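PDB 5UUS: possible sortase-like protein from Corynebacterium diphtheriae, which probably acts as a class E sortase, a membrane-anchored cysteine transpeptidase of the kind that cleaves sorting signals and attaches proteins to the cell surface. Local coordinates for residues A64-G69 against A86-R91; C107-V112 against W118-V123. One frame throughout, in Å; residues are numbered along the deposited sequence.

How the contacts relate
Both contacts belong to one sortase beta-barrel and reach the same mixed sheet, but they lie in different parts of it. Contact 1 sits at the predicted active site. It sets the loop 64-69 against the end of strand 83-88 and against His-90, the predicted proton donor/acceptor. Contact 2 pairs the two strands of the hairpin 109-123, away from the annotated sites. The centres of the two contacts are about 19 Å apart, and their nearest atoms are about 7 Å apart without touching. Strand 83-88 is followed in the chain by strand 109-114. Phe-85 of strand 83-88 touches Val-112 and Tyr-121 of contact 2.

Contact 1: A64-G69 against A86-R91; sequences ADLEAG and AVAGHR
Leu-66 lies between the imidazole of His-90 and the backbone of Ala-88. Its CB is over one face of the His-90 ring, 4.1 Å from the centroid, in a CH-pi contact. The line from CB to the centroid is 29° off the ring normal. Within the ring, CB is nearest to CE1. At CG the chain divides. A chi1 of -60° puts CG beside the backbone N, and with chi2 at -176° both methyls reach Ala-88. The Leu-66 CD2 comes within 3.5 Å of the Ala-88 O. Leu-66 CD1 and CD2 are each 4.2 Å from the Ala-88 CB. The side chain therefore meets an aromatic face at its base and the end of a strand at its tip.

The backbone of Leu-66 also faces the histidine. Its O is 3.0 Å from the His-90 ND1. A water accepts a hydrogen bond from the His-90 N at 2.7 Å and lies 2.9 Å from the Leu-66 O, where it can donate, though it has more acceptors nearby than protons. The same carbonyl thus lies beside both the imidazole and the water bound to the backbone of that histidine.

His-90 is the predicted proton donor/acceptor of the sortase site. Arg-91 NH1 is hydrogen-bonded to the backbone O of the S-hydroxycysteine at position 195, the predicted nucleophile. Segment 64-69 lies in the loop between strands 54-59 and 71-72. Strand 83-88 runs between strand 71-72, antiparallel to it, and strand 188-193, parallel to it, and delivers His-90 just beyond its end.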
ATOM      1  N   ALA A  64      -5.029  -7.284  18.357  1.00 60.20           N
ATOM      2  CA  ALA A  64      -3.686  -7.376  18.905  1.00 59.95           C
ATOM      3  C   ALA A  64      -2.617  -6.986  17.879  1.00 60.43           C
ATOM      4  O   ALA A  64      -1.628  -6.318  18.222  1.00 57.73           O
ATOM      5  CB  ALA A  64      -3.439  -8.783  19.425  1.00 60.47           C
ATOM      6  N   ASP A  65      -2.810  -7.410  16.626  1.00 54.46           N
ATOM      7  CA  ASP A  65      -1.882  -7.070  15.545  1.00 53.36           C
ATOM      8  C   ASP A  65      -1.828  -5.568  15.253  1.00 59.55           C
ATOM      9  O   ASP A  65      -0.764  -5.031  14.928  1.00 65.92           O
ATOM     10  CB  ASP A  65      -2.270  -7.797  14.258  1.00 49.06           C
ATOM     11  CG  ASP A  65      -2.173  -9.317  14.381  1.00 50.98           C
ATOM     12  OD1 ASP A  65      -1.225  -9.820  15.011  1.00 50.51           O
ATOM     13  OD2 ASP A  65      -3.053 -10.003  13.831  1.00 57.12           O
ATOM     14  N   LEU A  66      -2.985  -4.905  15.343  1.00 49.08           N
ATOM     15  CA  LEU A  66      -3.112  -3.510  14.938  1.00 51.17           C
ATOM     16  C   LEU A  66      -2.694  -2.584  16.061  1.00 61.89           C
ATOM     17  O   LEU A  66      -2.867  -1.380  15.966  1.00 57.18           O
ATOM     18  CB  LEU A  66      -4.555  -3.192  14.521  1.00 55.67           C
ATOM     19  CG  LEU A  66      -5.085  -4.017  13.336  1.00 57.57           C
ATOM     20  CD1 LEU A  66      -6.476  -3.579  12.926  1.00 60.48           C
ATOM     21  CD2 LEU A  66      -4.149  -3.894  12.173  1.00 56.23           C
ATOM     22  N   GLU A  67      -2.150  -3.161  17.129  1.00 73.30           N
ATOM     23  CA  GLU A  67      -1.858  -2.415  18.344  1.00 80.98           C
ATOM     24  C   GLU A  67      -0.658  -1.486  18.193  1.00 77.50           C
ATOM     25  O   GLU A  67      -0.681  -0.363  18.681  1.00 86.02           O
ATOM     26  CB  GLU A  67      -1.626  -3.378  19.513  1.00 93.97           C
ATOM     27  CG  GLU A  67      -1.547  -2.701  20.877  1.00105.57           C
ATOM     28  CD  GLU A  67      -2.863  -2.061  21.298  1.00115.49           C
ATOM     29  OE1 GLU A  67      -3.918  -2.438  20.739  1.00118.44           O
ATOM     30  OE2 GLU A  67      -2.842  -1.183  22.189  1.00119.40           O
ATOM     31  N   ALA A  68       0.383  -1.936  17.512  1.00 69.43           N
ATOM     32  CA  ALA A  68       1.594  -1.129  17.393  1.00 68.84           C
ATOM     33  C   ALA A  68       1.793  -0.526  16.000  1.00 74.02           C
ATOM     34  O   ALA A  68       2.822   0.108  15.734  1.00 79.80           O
ATOM     35  CB  ALA A  68       2.804  -1.966  17.766  1.00 70.72           C
ATOM     36  N   GLY A  69       0.828  -0.733  15.104  1.00 69.70           N
ATOM     37  CA  GLY A  69       0.949  -0.240  13.733  1.00 58.51           C
ATOM     38  C   GLY A  69       0.082  -1.015  12.754  1.00 49.70           C
ATOM     39  O   GLY A  69      -0.770  -1.812  13.165  1.00 49.98           O
ATOM     40  N   ALA A  86      -2.753  -5.373   0.903  1.00 35.31           N
ATOM     41  CA  ALA A  86      -3.682  -4.610   1.750  1.00 38.75           C
ATOM     42  C   ALA A  86      -3.303  -4.625   3.232  1.00 39.84           C
ATOM     43  O   ALA A  86      -2.931  -5.667   3.781  1.00 35.72           O
ATOM     44  CB  ALA A  86      -5.114  -5.142   1.582  1.00 37.90           C
ATOM     45  N   VAL A  87      -3.400  -3.459   3.869  1.00 35.87           N
ATOM     46  CA  VAL A  87      -3.140  -3.337   5.293  1.00 33.26           C
ATOM     47  C   VAL A  87      -4.224  -2.485   5.959  1.00 36.29           C
ATOM     48  O   VAL A  87      -4.818  -1.594   5.327  1.00 41.06           O
ATOM     49  CB  VAL A  87      -1.749  -2.709   5.592  1.00 45.24           C
ATOM     50  CG1 VAL A  87      -0.616  -3.581   5.030  1.00 45.71           C
ATOM     51  CG2 VAL A  87      -1.667  -1.296   5.044  1.00 42.68           C
ATOM     52  N   ALA A  88      -4.465  -2.779   7.229  1.00 34.62           N
ATOM     53  CA  ALA A  88      -5.381  -2.031   8.080  1.00 38.32           C
ATOM     54  C   ALA A  88      -4.545  -1.296   9.114  1.00 42.85           C
ATOM     55  O   ALA A  88      -3.470  -1.755   9.473  1.00 39.35           O
ATOM     56  CB  ALA A  88      -6.386  -2.972   8.774  1.00 40.91           C
ATOM     57  N   GLY A  89      -5.050  -0.187   9.635  1.00 38.66           N
ATOM     58  CA  GLY A  89      -4.361   0.498  10.706  1.00 41.31           C
ATOM     59  C   GLY A  89      -5.321   1.418  11.438  1.00 47.05           C
ATOM     60  O   GLY A  89      -6.338   1.858  10.881  1.00 48.03           O
ATOM     61  N   HIS A  90      -4.999   1.701  12.692  1.00 42.75           N
ATOM     62  CA  HIS A  90      -5.809   2.592  13.511  1.00 45.68           C
ATOM     63  C   HIS A  90      -5.654   4.027  13.073  1.00 50.41           C
ATOM     64  O   HIS A  90      -4.646   4.416  12.450  1.00 44.26           O
ATOM     65  CB  HIS A  90      -5.453   2.436  14.983  1.00 49.48           C
ATOM     66  CG  HIS A  90      -5.984   1.172  15.574  1.00 59.92           C
ATOM     67  ND1 HIS A  90      -5.260   0.390  16.447  1.00 63.24           N
ATOM     68  CD2 HIS A  90      -7.167   0.539  15.391  1.00 64.18           C
ATOM     69  CE1 HIS A  90      -5.981  -0.664  16.790  1.00 62.85           C
ATOM     70  NE2 HIS A  90      -7.138  -0.602  16.155  1.00 62.19           N
ATOM     71  N   ARG A  91      -6.694   4.791  13.390  1.00 57.04           N
ATOM     72  CA  ARG A  91      -6.814   6.191  13.023  1.00 56.34           C
ATOM     73  C   ARG A  91      -6.644   7.068  14.237  1.00 58.72           C
ATOM     74  O   ARG A  91      -6.069   8.139  14.152  1.00 58.34           O
ATOM     75  CB  ARG A  91      -8.172   6.453  12.400  1.00 58.65           C
ATOM     76  CG  ARG A  91      -8.427   7.896  12.142  1.00 61.33           C
ATOM     77  CD  ARG A  91      -9.197   8.006  10.914  1.00 51.43           C
ATOM     78  NE  ARG A  91      -9.283   9.369  10.435  1.00 51.39           N
ATOM     79  CZ  ARG A  91     -10.171   9.733   9.532  1.00 53.71           C
ATOM     80  NH1 ARG A  91     -11.010   8.811   9.058  1.00 47.29           N
ATOM     81  NH2 ARG A  91     -10.231  10.989   9.111  1.00 62.07           N
TER
HETATM   82  O   HOH W   1      -2.775   0.608  13.809  1.00 49.36           O

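Contact 2: C107-V112 against W118-V123; sequences CDAIVV and WSVYRV
Arg-122 NH1 donates to the Cys-107 O at 2.8 Å, nearly in line with the carbonyl bond and in the guanidinium plane. The Ala-109 CB lies over one face of that guanidinium. NH2 of Arg-122 forms a salt bridge with Glu-228. Next to this grip, the Cys-107 N donates to the Val-123 O at 2.7 Å, and the Val-123 N to the Asp-108 O at 2.9 Å. Antiparallel pairing follows. Ile-110 with Tyr-121 and Val-112 with Ser-119 are hydrogen-bonded pairs, each with two N-H...O bonds. A water links the Val-112 O to the Ser-119 OG, which is also hydrogen-bonded to His-214.

The side chains pack on two faces. On one, Val-111 puts CG1 at the edge of the Trp-118 indole, 3.6 Å from CE3. Val-111 chi1 of -177° swings it away from the backbone N to this edge. On the other, Val-112 CG2 lies 4.1 Å from the Tyr-121 CD1. Ile-110, Val-112 and Tyr-121 all touch Met-190 in the barrel interior.

The middle of the hairpin combines backbone hydrogen bonds with mostly apolar side chains. Its Cys-107 end adds a charged side chain. There, Arg-122 ties down the backbone of Cys-107, whose sulfur is disulfide-bonded to Cys-140.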
ATOM      1  N   CYS A 107      -0.147  10.655  -6.521  1.00 44.54           N
ATOM      2  CA  CYS A 107       1.288  10.564  -6.812  1.00 45.85           C
ATOM      3  C   CYS A 107       2.186  10.658  -5.572  1.00 48.02           C
ATOM      4  O   CYS A 107       3.393  10.427  -5.666  1.00 47.59           O
ATOM      5  CB  CYS A 107       1.692  11.621  -7.856  1.00 55.91           C
ATOM      6  SG  CYS A 107       1.223  11.184  -9.562  1.00 61.62           S
ATOM      7  N   ASP A 108       1.615  10.974  -4.412  1.00 43.02           N
ATOM      8  CA  ASP A 108       2.353  10.847  -3.153  1.00 40.14           C
ATOM      9  C   ASP A 108       2.886   9.396  -3.008  1.00 46.29           C
ATOM     10  O   ASP A 108       2.158   8.435  -3.295  1.00 46.25           O
ATOM     11  CB  ASP A 108       1.458  11.196  -1.951  1.00 39.35           C
ATOM     12  CG  ASP A 108       1.275  12.690  -1.755  1.00 47.89           C
ATOM     13  OD1 ASP A 108       1.973  13.490  -2.421  1.00 47.01           O
ATOM     14  OD2 ASP A 108       0.448  13.060  -0.893  1.00 45.23           O
ATOM     15  N   ALA A 109       4.139   9.250  -2.556  1.00 40.14           N
ATOM     16  CA  ALA A 109       4.790   7.936  -2.438  1.00 38.97           C
ATOM     17  C   ALA A 109       4.472   7.246  -1.121  1.00 44.39           C
ATOM     18  O   ALA A 109       4.416   7.884  -0.062  1.00 46.39           O
ATOM     19  CB  ALA A 109       6.323   8.078  -2.585  1.00 43.65           C
ATOM     20  N   ILE A 110       4.245   5.943  -1.198  1.00 40.19           N
ATOM     21  CA  ILE A 110       4.240   5.097  -0.026  1.00 40.06           C
ATOM     22  C   ILE A 110       5.394   4.101  -0.261  1.00 41.67           C
ATOM     23  O   ILE A 110       5.357   3.336  -1.213  1.00 39.69           O
ATOM     24  CB  ILE A 110       2.923   4.342   0.162  1.00 40.50           C
ATOM     25  CG1 ILE A 110       1.690   5.267  -0.075  1.00 44.74           C
ATOM     26  CG2 ILE A 110       2.926   3.581   1.517  1.00 37.20           C
ATOM     27  CD1 ILE A 110       1.614   6.372   0.864  1.00 53.05           C
ATOM     28  N   VAL A 111       6.415   4.134   0.590  1.00 43.02           N
ATOM     29  CA  VAL A 111       7.564   3.258   0.416  1.00 40.94           C
ATOM     30  C   VAL A 111       7.478   2.090   1.384  1.00 45.30           C
ATOM     31  O   VAL A 111       7.238   2.286   2.576  1.00 43.89           O
ATOM     32  CB  VAL A 111       8.887   4.015   0.610  1.00 41.58           C
ATOM     33  CG1 VAL A 111      10.069   3.072   0.356  1.00 41.34           C
ATOM     34  CG2 VAL A 111       8.950   5.221  -0.342  1.00 42.48           C
ATOM     35  N   VAL A 112       7.640   0.877   0.859  1.00 40.68           N
ATOM     36  CA  VAL A 112       7.529  -0.339   1.658  1.00 37.98           C
ATOM     37  C   VAL A 112       8.811  -1.158   1.540  1.00 45.22           C
ATOM     38  O   VAL A 112       9.272  -1.499   0.456  1.00 39.94           O
ATOM     39  CB  VAL A 112       6.313  -1.181   1.240  1.00 40.11           C
ATOM     40  CG1 VAL A 112       6.104  -2.351   2.197  1.00 36.14           C
ATOM     41  CG2 VAL A 112       5.059  -0.305   1.234  1.00 38.50           C
ATOM     42  N   TRP A 118      12.757  -3.300  -1.771  1.00 37.09           N
ATOM     43  CA  TRP A 118      12.132  -1.981  -1.636  1.00 39.33           C
ATOM     44  C   TRP A 118      11.032  -1.899  -2.687  1.00 44.72           C
ATOM     45  O   TRP A 118      11.249  -2.324  -3.825  1.00 42.20           O
ATOM     46  CB  TRP A 118      13.149  -0.841  -1.848  1.00 41.87           C
ATOM     47  CG  TRP A 118      14.130  -0.651  -0.743  1.00 45.54           C
ATOM     48  CD1 TRP A 118      15.434  -1.131  -0.688  1.00 37.63           C
ATOM     49  CD2 TRP A 118      13.923   0.084   0.474  1.00 42.39           C
ATOM     50  NE1 TRP A 118      16.022  -0.739   0.490  1.00 42.82           N
ATOM     51  CE2 TRP A 118      15.123   0.004   1.225  1.00 45.78           C
ATOM     52  CE3 TRP A 118      12.837   0.799   1.006  1.00 46.91           C
ATOM     53  CZ2 TRP A 118      15.272   0.619   2.474  1.00 46.66           C
ATOM     54  CZ3 TRP A 118      12.983   1.422   2.247  1.00 46.00           C
ATOM     55  CH2 TRP A 118      14.195   1.328   2.965  1.00 49.41           C
ATOM     56  N   SER A 119       9.858  -1.378  -2.297  1.00 39.20           N
ATOM     57  CA  SER A 119       8.750  -1.123  -3.213  1.00 36.96           C
ATOM     58  C   SER A 119       8.332   0.338  -3.062  1.00 40.11           C
ATOM     59  O   SER A 119       8.336   0.877  -1.954  1.00 38.01           O
ATOM     60  CB  SER A 119       7.544  -2.032  -2.919  1.00 41.01           C
ATOM     61  OG  SER A 119       7.899  -3.391  -2.938  1.00 44.49           O
ATOM     62  N   VAL A 120       7.990   0.973  -4.176  1.00 37.15           N
ATOM     63  CA  VAL A 120       7.406   2.298  -4.124  1.00 36.31           C
ATOM     64  C   VAL A 120       6.039   2.207  -4.743  1.00 41.00           C
ATOM     65  O   VAL A 120       5.912   1.802  -5.903  1.00 41.28           O
ATOM     66  CB  VAL A 120       8.243   3.335  -4.885  1.00 35.20           C
ATOM     67  CG1 VAL A 120       7.530   4.701  -4.894  1.00 37.53           C
ATOM     68  CG2 VAL A 120       9.637   3.426  -4.265  1.00 38.10           C
ATOM     69  N   TYR A 121       5.030   2.569  -3.960  1.00 42.99           N
ATOM     70  CA  TYR A 121       3.676   2.760  -4.467  1.00 43.31           C
ATOM     71  C   TYR A 121       3.332   4.248  -4.525  1.00 43.12           C
ATOM     72  O   TYR A 121       3.856   5.041  -3.751  1.00 40.51           O
ATOM     73  CB  TYR A 121       2.661   2.048  -3.590  1.00 41.45           C
ATOM     74  CG  TYR A 121       2.783   0.549  -3.537  1.00 39.53           C
ATOM     75  CD1 TYR A 121       3.637  -0.066  -2.621  1.00 37.90           C
ATOM     76  CD2 TYR A 121       2.007  -0.263  -4.368  1.00 39.81           C
ATOM     77  CE1 TYR A 121       3.733  -1.464  -2.552  1.00 40.11           C
ATOM     78  CE2 TYR A 121       2.094  -1.658  -4.299  1.00 37.31           C
ATOM     79  CZ  TYR A 121       2.963  -2.246  -3.389  1.00 38.34           C
ATOM     80  OH  TYR A 121       3.050  -3.619  -3.297  1.00 36.53           O
ATOM     81  N   ARG A 122       2.450   4.628  -5.440  1.00 42.11           N
ATOM     82  CA  ARG A 122       2.038   6.022  -5.526  1.00 43.76           C
ATOM     83  C   ARG A 122       0.519   6.133  -5.522  1.00 43.49           C
ATOM     84  O   ARG A 122      -0.174   5.382  -6.210  1.00 40.28           O
ATOM     85  CB  ARG A 122       2.664   6.660  -6.754  1.00 43.17           C
ATOM     86  CG  ARG A 122       4.180   6.709  -6.609  1.00 43.62           C
ATOM     87  CD  ARG A 122       4.772   7.905  -7.282  1.00 47.02           C
ATOM     88  NE  ARG A 122       6.217   7.964  -7.088  1.00 48.35           N
ATOM     89  CZ  ARG A 122       6.837   8.904  -6.388  1.00 49.85           C
ATOM     90  NH1 ARG A 122       6.145   9.897  -5.822  1.00 46.85           N
ATOM     91  NH2 ARG A 122       8.150   8.871  -6.271  1.00 48.67           N
ATOM     92  N   VAL A 123       0.013   7.032  -4.683  1.00 40.16           N
ATOM     93  CA  VAL A 123      -1.421   7.216  -4.529  1.00 36.10           C
ATOM     94  C   VAL A 123      -2.073   7.486  -5.887  1.00 38.00           C
ATOM     95  O   VAL A 123      -1.605   8.330  -6.681  1.00 37.69           O
ATOM     96  CB  VAL A 123      -1.723   8.359  -3.533  1.00 40.81           C
ATOM     97  CG1 VAL A 123      -3.221   8.626  -3.465  1.00 39.72           C
ATOM     98  CG2 VAL A 123      -1.170   8.006  -2.140  1.00 39.07           C
TER
HETATM   99  O   HOH W   2       9.200  -4.112  -0.653  1.00 41.80           O